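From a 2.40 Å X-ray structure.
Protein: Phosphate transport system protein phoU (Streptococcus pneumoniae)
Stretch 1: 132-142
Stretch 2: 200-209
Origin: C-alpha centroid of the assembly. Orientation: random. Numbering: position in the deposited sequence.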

ATOM      1  N   ASP A 132       8.439  -8.111 -15.708  1.00 43.50           N
ATOM      2  CA  ASP A 132       8.151  -7.128 -16.762  1.00 44.45           C
ATOM      3  C   ASP A 132       8.517  -5.701 -16.337  1.00 44.18           C
ATOM      4  O   ASP A 132       9.209  -4.996 -17.061  1.00 44.69           O
ATOM      5  CB  ASP A 132       6.682  -7.203 -17.191  1.00 44.33           C
ATOM      6  CG  ASP A 132       6.354  -8.490 -17.970  1.00 46.77           C
ATOM      7  OD1 ASP A 132       7.266  -9.254 -18.361  1.00 46.17           O
ATOM      8  OD2 ASP A 132       5.153  -8.740 -18.188  1.00 52.11           O
ATOM      9  N   LEU A 133       8.103  -5.314 -15.137  1.00 44.53           N
ATOM     10  CA  LEU A 133       8.403  -3.992 -14.598  1.00 44.53           C
ATOM     11  C   LEU A 133       9.905  -3.724 -14.555  1.00 44.42           C
ATOM     12  O   LEU A 133      10.354  -2.678 -15.000  1.00 45.07           O
ATOM     13  CB  LEU A 133       7.777  -3.804 -13.212  1.00 44.23           C
ATOM     14  CG  LEU A 133       8.103  -2.490 -12.473  1.00 44.98           C
ATOM     15  CD1 LEU A 133       7.613  -1.254 -13.268  1.00 43.86           C
ATOM     16  CD2 LEU A 133       7.538  -2.470 -11.065  1.00 44.55           C
ATOM     17  N   LEU A 134      10.674  -4.669 -14.029  1.00 44.06           N
ATOM     18  CA  LEU A 134      12.136  -4.537 -13.965  1.00 43.84           C
ATOM     19  C   LEU A 134      12.821  -4.343 -15.317  1.00 43.36           C
ATOM     20  O   LEU A 134      13.775  -3.582 -15.408  1.00 43.49           O
ATOM     21  CB  LEU A 134      12.777  -5.688 -13.173  1.00 43.09           C
ATOM     22  CG  LEU A 134      12.265  -5.787 -11.730  1.00 43.00           C
ATOM     23  CD1 LEU A 134      13.092  -6.792 -10.957  1.00 43.94           C
ATOM     24  CD2 LEU A 134      12.256  -4.441 -11.000  1.00 42.41           C
ATOM     25  N   VAL A 135      12.343  -5.026 -16.354  1.00 43.54           N
ATOM     26  CA  VAL A 135      12.825  -4.796 -17.728  1.00 43.33           C
ATOM     27  C   VAL A 135      12.334  -3.430 -18.263  1.00 43.46           C
ATOM     28  O   VAL A 135      13.103  -2.686 -18.875  1.00 43.27           O
ATOM     29  CB  VAL A 135      12.374  -5.925 -18.698  1.00 43.48           C
ATOM     30  CG1 VAL A 135      12.797  -5.630 -20.133  1.00 42.22           C
ATOM     31  CG2 VAL A 135      12.917  -7.287 -18.247  1.00 43.80           C
ATOM     32  N   ALA A 136      11.057  -3.117 -18.034  1.00 43.10           N
ATOM     33  CA  ALA A 136      10.458  -1.869 -18.515  1.00 43.29           C
ATOM     34  C   ALA A 136      11.019  -0.600 -17.850  1.00 43.73           C
ATOM     35  O   ALA A 136      11.096   0.440 -18.481  1.00 43.64           O
ATOM     36  CB  ALA A 136       8.940  -1.910 -18.345  1.00 43.21           C
ATOM     37  N   PHE A 137      11.414  -0.689 -16.581  1.00 44.21           N
ATOM     38  CA  PHE A 137      11.744   0.501 -15.791  1.00 44.82           C
ATOM     39  C   PHE A 137      12.879   1.380 -16.383  1.00 45.02           C
ATOM     40  O   PHE A 137      12.701   2.590 -16.498  1.00 45.15           O
ATOM     41  CB  PHE A 137      11.999   0.121 -14.322  1.00 44.34           C
ATOM     42  CG  PHE A 137      12.001   1.279 -13.388  1.00 44.98           C
ATOM     43  CD1 PHE A 137      10.925   1.496 -12.527  1.00 45.40           C
ATOM     44  CD2 PHE A 137      13.091   2.161 -13.333  1.00 46.85           C
ATOM     45  CE1 PHE A 137      10.911   2.599 -11.640  1.00 43.50           C
ATOM     46  CE2 PHE A 137      13.079   3.277 -12.453  1.00 45.10           C
ATOM     47  CZ  PHE A 137      11.987   3.483 -11.606  1.00 43.54           C
ATOM     48  N   PRO A 138      14.041   0.783 -16.748  1.00 45.18           N
ATOM     49  CA  PRO A 138      15.154   1.546 -17.382  1.00 45.59           C
ATOM     50  C   PRO A 138      14.785   2.270 -18.683  1.00 46.16           C
ATOM     51  O   PRO A 138      15.446   3.243 -19.055  1.00 45.81           O
ATOM     52  CB  PRO A 138      16.214   0.468 -17.691  1.00 45.25           C
ATOM     53  CG  PRO A 138      15.888  -0.662 -16.840  1.00 45.66           C
ATOM     54  CD  PRO A 138      14.398  -0.633 -16.557  1.00 45.17           C
ATOM     55  N   LEU A 139      13.753   1.781 -19.367  1.00 47.24           N
ATOM     56  CA  LEU A 139      13.247   2.416 -20.580  1.00 48.61           C
ATOM     57  C   LEU A 139      12.482   3.697 -20.292  1.00 49.05           C
ATOM     58  O   LEU A 139      12.437   4.593 -21.124  1.00 49.53           O
ATOM     59  CB  LEU A 139      12.406   1.440 -21.406  1.00 48.52           C
ATOM     60  CG  LEU A 139      13.217   0.257 -21.956  1.00 49.32           C
ATOM     61  CD1 LEU A 139      12.322  -0.894 -22.351  1.00 49.69           C
ATOM     62  CD2 LEU A 139      14.123   0.661 -23.127  1.00 49.38           C
ATOM     63  N   HIS A 140      11.920   3.808 -19.095  1.00 50.21           N
ATOM     64  CA  HIS A 140      11.119   4.984 -18.720  1.00 51.40           C
ATOM     65  C   HIS A 140       9.892   5.191 -19.643  1.00 51.55           C
ATOM     66  O   HIS A 140       9.364   6.295 -19.748  1.00 52.42           O
ATOM     67  CB  HIS A 140      11.989   6.258 -18.680  1.00 51.54           C
ATOM     68  CG  HIS A 140      13.216   6.141 -17.827  1.00 52.59           C
ATOM     69  ND1 HIS A 140      13.262   5.375 -16.679  1.00 53.16           N
ATOM     70  CD2 HIS A 140      14.438   6.719 -17.943  1.00 52.51           C
ATOM     71  CE1 HIS A 140      14.464   5.473 -16.138  1.00 52.86           C
ATOM     72  NE2 HIS A 140      15.195   6.285 -16.883  1.00 52.92           N
ATOM     73  N   GLN A 141       9.456   4.107 -20.286  1.00 51.47           N
ATOM     74  CA  GLN A 141       8.311   4.054 -21.199  1.00 50.83           C
ATOM     75  C   GLN A 141       6.976   4.020 -20.416  1.00 50.45           C
ATOM     76  O   GLN A 141       6.604   2.963 -19.882  1.00 50.52           O
ATOM     77  CB  GLN A 141       8.417   2.747 -21.993  1.00 51.08           C
ATOM     78  CG  GLN A 141       8.150   2.838 -23.469  1.00 51.90           C
ATOM     79  CD  GLN A 141       9.415   3.048 -24.265  1.00 52.66           C
ATOM     80  OE1 GLN A 141       9.851   2.155 -25.001  1.00 54.97           O
ATOM     81  NE2 GLN A 141      10.017   4.223 -24.127  1.00 51.51           N
ATOM     82  N   ALA A 142       6.255   5.144 -20.365  1.00 49.23           N
ATOM     83  CA  ALA A 142       4.922   5.200 -19.743  1.00 48.18           C
ATOM     84  C   ALA A 142       3.995   4.051 -20.163  1.00 47.42           C
ATOM     85  O   ALA A 142       3.320   3.454 -19.329  1.00 47.27           O
ATOM     86  CB  ALA A 142       4.254   6.548 -20.022  1.00 48.25           C
TER
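Stretch 2, residues 200-209: ICERLVYLET

Stretch 2 is a helix that runs nearly parallel to helix 132-136 and packs on it and on the turn that follows, through a mainly apolar contact that ends in one hydrogen bond from backbone to side chain. Residues 200-209 are helical throughout, and the helix begins earlier in the chain. Phi and psi stay near helical values from Ile 200 to Thr 209. The axis runs at 18° to that of helix 132-136, N-to-C directions compared, so the two are close to parallel. The axes approach to 11.5 Å, and Leu 133 is the one residue of helix 132-136 in contact across that spacing. Beyond the helix, stretch 1 turns at His 140, which has positive phi, and comes closer. The CA atoms of Leu 133 and Cys 201 are 7.5 Å apart, but those of Ala 142 and Val 205 only 4.5 Å. Together the two stretches bury 572 Å².

Leu 204 is the centre of the contact and has the largest covered area, 105 Å². Its CA-to-CB bond points toward stretch 1. CD2 of Leu 204 lies 3.9 Å from CD1 of Leu 133 and 3.7 Å from CD1 of Phe 137. CD1 of Leu 204 sits over one face of the Phe 137 ring, 4.1 Å from the ring centroid and 12° off the normal, a CH-pi contact. The same CD1 of Leu 204 is 4.1 Å from CA of His 140.

One turn earlier, Ile 200 also points toward stretch 1. CG2 of Ile 200 meets CD2 of Leu 133 at 3.8 Å and CE1 of Phe 137 at 3.9 Å, at the edge of that ring. Leu 133 thus touches both Ile 200 and Leu 204. CD1 of Leu 133 also lies 4.0 Å from SG of Cys 201.

Leu 207 packs on His 140. CD2 of Leu 207 is 3.9 Å from ND1 of His 140 and makes an off-centre CH-pi contact with the ring. Within stretch 1, ND1 of His 140 also makes a weak hydrogen bond to O of Phe 137, at 2.8 Å; its angle is strongly bent, 116°.

The polar contact lies at Glu 208, one turn after Leu 204. Gln 141 is the N-cap, so Ala 142 begins a helix. An N-H in a first turn has no carbonyl of its own helix to bond to, and this one is met by OE1 of Glu 208. N of Ala 142 donates to OE1 of Glu 208 at 3.0 Å, with a nearly straight angle of 174°. O of His 140 is 3.1 Å from the same OE1 of Glu 208, but both are acceptors and no hydrogen bond forms between them. CB of Ala 142 packs against CG2 of Val 205 at 4.1 Å.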

ATOM      1  N   ILE A 200       4.196   1.395  -8.727  1.00 41.51           N
ATOM      2  CA  ILE A 200       5.516   1.737  -9.278  1.00 41.60           C
ATOM      3  C   ILE A 200       5.358   2.136 -10.740  1.00 42.06           C
ATOM      4  O   ILE A 200       5.991   3.085 -11.206  1.00 42.57           O
ATOM      5  CB  ILE A 200       6.574   0.625  -9.089  1.00 41.52           C
ATOM      6  CG1 ILE A 200       6.784   0.313  -7.601  1.00 42.20           C
ATOM      7  CG2 ILE A 200       7.911   1.036  -9.717  1.00 42.15           C
ATOM      8  CD1 ILE A 200       7.604  -0.933  -7.337  1.00 41.10           C
ATOM      9  N   CYS A 201       4.455   1.436 -11.424  1.00 42.46           N
ATOM     10  CA  CYS A 201       3.992   1.784 -12.768  1.00 42.58           C
ATOM     11  C   CYS A 201       3.497   3.225 -12.918  1.00 42.35           C
ATOM     12  O   CYS A 201       3.897   3.911 -13.839  1.00 42.00           O
ATOM     13  CB  CYS A 201       2.937   0.775 -13.245  1.00 42.05           C
ATOM     14  SG  CYS A 201       3.595  -0.894 -13.566  1.00 44.09           S
ATOM     15  N   GLU A 202       2.629   3.677 -12.011  1.00 43.14           N
ATOM     16  CA  GLU A 202       2.127   5.062 -12.009  1.00 43.29           C
ATOM     17  C   GLU A 202       3.240   6.092 -11.814  1.00 42.51           C
ATOM     18  O   GLU A 202       3.236   7.140 -12.441  1.00 42.32           O
ATOM     19  CB  GLU A 202       1.069   5.269 -10.924  1.00 43.37           C
ATOM     20  CG  GLU A 202      -0.166   4.389 -11.064  1.00 45.52           C
ATOM     21  CD  GLU A 202      -1.241   4.704 -10.026  1.00 46.09           C
ATOM     22  OE1 GLU A 202      -2.386   4.979 -10.425  1.00 50.50           O
ATOM     23  OE2 GLU A 202      -0.943   4.669  -8.811  1.00 50.69           O
ATOM     24  N   ARG A 203       4.177   5.784 -10.930  1.00 42.41           N
ATOM     25  CA  ARG A 203       5.384   6.589 -10.717  1.00 42.68           C
ATOM     26  C   ARG A 203       6.194   6.734 -12.007  1.00 41.97           C
ATOM     27  O   ARG A 203       6.782   7.778 -12.277  1.00 41.69           O
ATOM     28  CB  ARG A 203       6.255   5.918  -9.639  1.00 42.56           C
ATOM     29  CG  ARG A 203       7.216   6.835  -8.930  1.00 43.31           C
ATOM     30  CD  ARG A 203       6.555   7.590  -7.755  1.00 45.59           C
ATOM     31  NE  ARG A 203       6.341   8.990  -8.095  1.00 45.79           N
ATOM     32  CZ  ARG A 203       6.007   9.951  -7.242  1.00 43.32           C
ATOM     33  NH1 ARG A 203       5.851   9.696  -5.949  1.00 40.93           N
ATOM     34  NH2 ARG A 203       5.843  11.184  -7.704  1.00 43.22           N
ATOM     35  N   LEU A 204       6.223   5.662 -12.789  1.00 41.92           N
ATOM     36  CA  LEU A 204       6.878   5.662 -14.096  1.00 42.03           C
ATOM     37  C   LEU A 204       6.131   6.578 -15.078  1.00 42.01           C
ATOM     38  O   LEU A 204       6.763   7.304 -15.859  1.00 41.55           O
ATOM     39  CB  LEU A 204       6.966   4.226 -14.622  1.00 42.03           C
ATOM     40  CG  LEU A 204       8.184   3.642 -15.351  1.00 43.54           C
ATOM     41  CD1 LEU A 204       9.491   4.352 -14.999  1.00 43.96           C
ATOM     42  CD2 LEU A 204       8.283   2.119 -15.062  1.00 42.06           C
ATOM     43  N   VAL A 205       4.796   6.583 -15.026  1.00 41.91           N
ATOM     44  CA  VAL A 205       4.057   7.473 -15.933  1.00 43.00           C
ATOM     45  C   VAL A 205       4.291   8.937 -15.545  1.00 42.84           C
ATOM     46  O   VAL A 205       4.500   9.774 -16.415  1.00 42.31           O
ATOM     47  CB  VAL A 205       2.546   7.062 -16.185  1.00 42.70           C
ATOM     48  CG1 VAL A 205       1.802   6.887 -14.909  1.00 45.04           C
ATOM     49  CG2 VAL A 205       1.809   8.097 -17.057  1.00 42.83           C
ATOM     50  N   TYR A 206       4.309   9.208 -14.235  1.00 43.15           N
ATOM     51  CA  TYR A 206       4.663  10.509 -13.669  1.00 43.32           C
ATOM     52  C   TYR A 206       6.049  10.987 -14.104  1.00 43.43           C
ATOM     53  O   TYR A 206       6.281  12.180 -14.283  1.00 42.77           O
ATOM     54  CB  TYR A 206       4.576  10.447 -12.136  1.00 44.24           C
ATOM     55  CG  TYR A 206       5.513  11.381 -11.408  1.00 44.25           C
ATOM     56  CD1 TYR A 206       5.111  12.675 -11.045  1.00 45.96           C
ATOM     57  CD2 TYR A 206       6.798  10.968 -11.072  1.00 44.20           C
ATOM     58  CE1 TYR A 206       5.989  13.540 -10.362  1.00 46.53           C
ATOM     59  CE2 TYR A 206       7.675  11.805 -10.405  1.00 45.50           C
ATOM     60  CZ  TYR A 206       7.270  13.080 -10.043  1.00 46.79           C
ATOM     61  OH  TYR A 206       8.171  13.888  -9.382  1.00 48.55           O
ATOM     62  N   LEU A 207       6.972  10.047 -14.256  1.00 43.75           N
ATOM     63  CA  LEU A 207       8.334  10.370 -14.653  1.00 44.17           C
ATOM     64  C   LEU A 207       8.384  10.895 -16.105  1.00 44.84           C
ATOM     65  O   LEU A 207       9.032  11.901 -16.395  1.00 45.06           O
ATOM     66  CB  LEU A 207       9.238   9.150 -14.419  1.00 44.21           C
ATOM     67  CG  LEU A 207      10.717   9.148 -14.810  1.00 44.31           C
ATOM     68  CD1 LEU A 207      11.475  10.352 -14.246  1.00 44.06           C
ATOM     69  CD2 LEU A 207      11.358   7.842 -14.387  1.00 43.30           C
ATOM     70  N   GLU A 208       7.669  10.241 -17.009  1.00 45.59           N
ATOM     71  CA  GLU A 208       7.628  10.691 -18.387  1.00 46.71           C
ATOM     72  C   GLU A 208       6.717  11.895 -18.567  1.00 47.50           C
ATOM     73  O   GLU A 208       6.995  12.783 -19.365  1.00 47.44           O
ATOM     74  CB  GLU A 208       7.197   9.561 -19.320  1.00 46.79           C
ATOM     75  CG  GLU A 208       7.252   9.985 -20.798  1.00 48.18           C
ATOM     76  CD  GLU A 208       7.577   8.860 -21.751  1.00 48.34           C
ATOM     77  OE1 GLU A 208       7.225   7.705 -21.471  1.00 48.51           O
ATOM     78  OE2 GLU A 208       8.186   9.142 -22.799  1.00 51.15           O
ATOM     79  N   THR A 209       5.647  11.923 -17.784  1.00 48.70           N
ATOM     80  CA  THR A 209       4.551  12.861 -17.933  1.00 49.78           C
ATOM     81  C   THR A 209       4.745  14.142 -17.117  1.00 50.52           C
ATOM     82  O   THR A 209       4.526  15.238 -17.622  1.00 50.53           O
ATOM     83  CB  THR A 209       3.244  12.128 -17.567  1.00 49.89           C
ATOM     84  OG1 THR A 209       2.814  11.372 -18.708  1.00 50.76           O
ATOM     85  CG2 THR A 209       2.146  13.065 -17.151  1.00 51.31           C
TER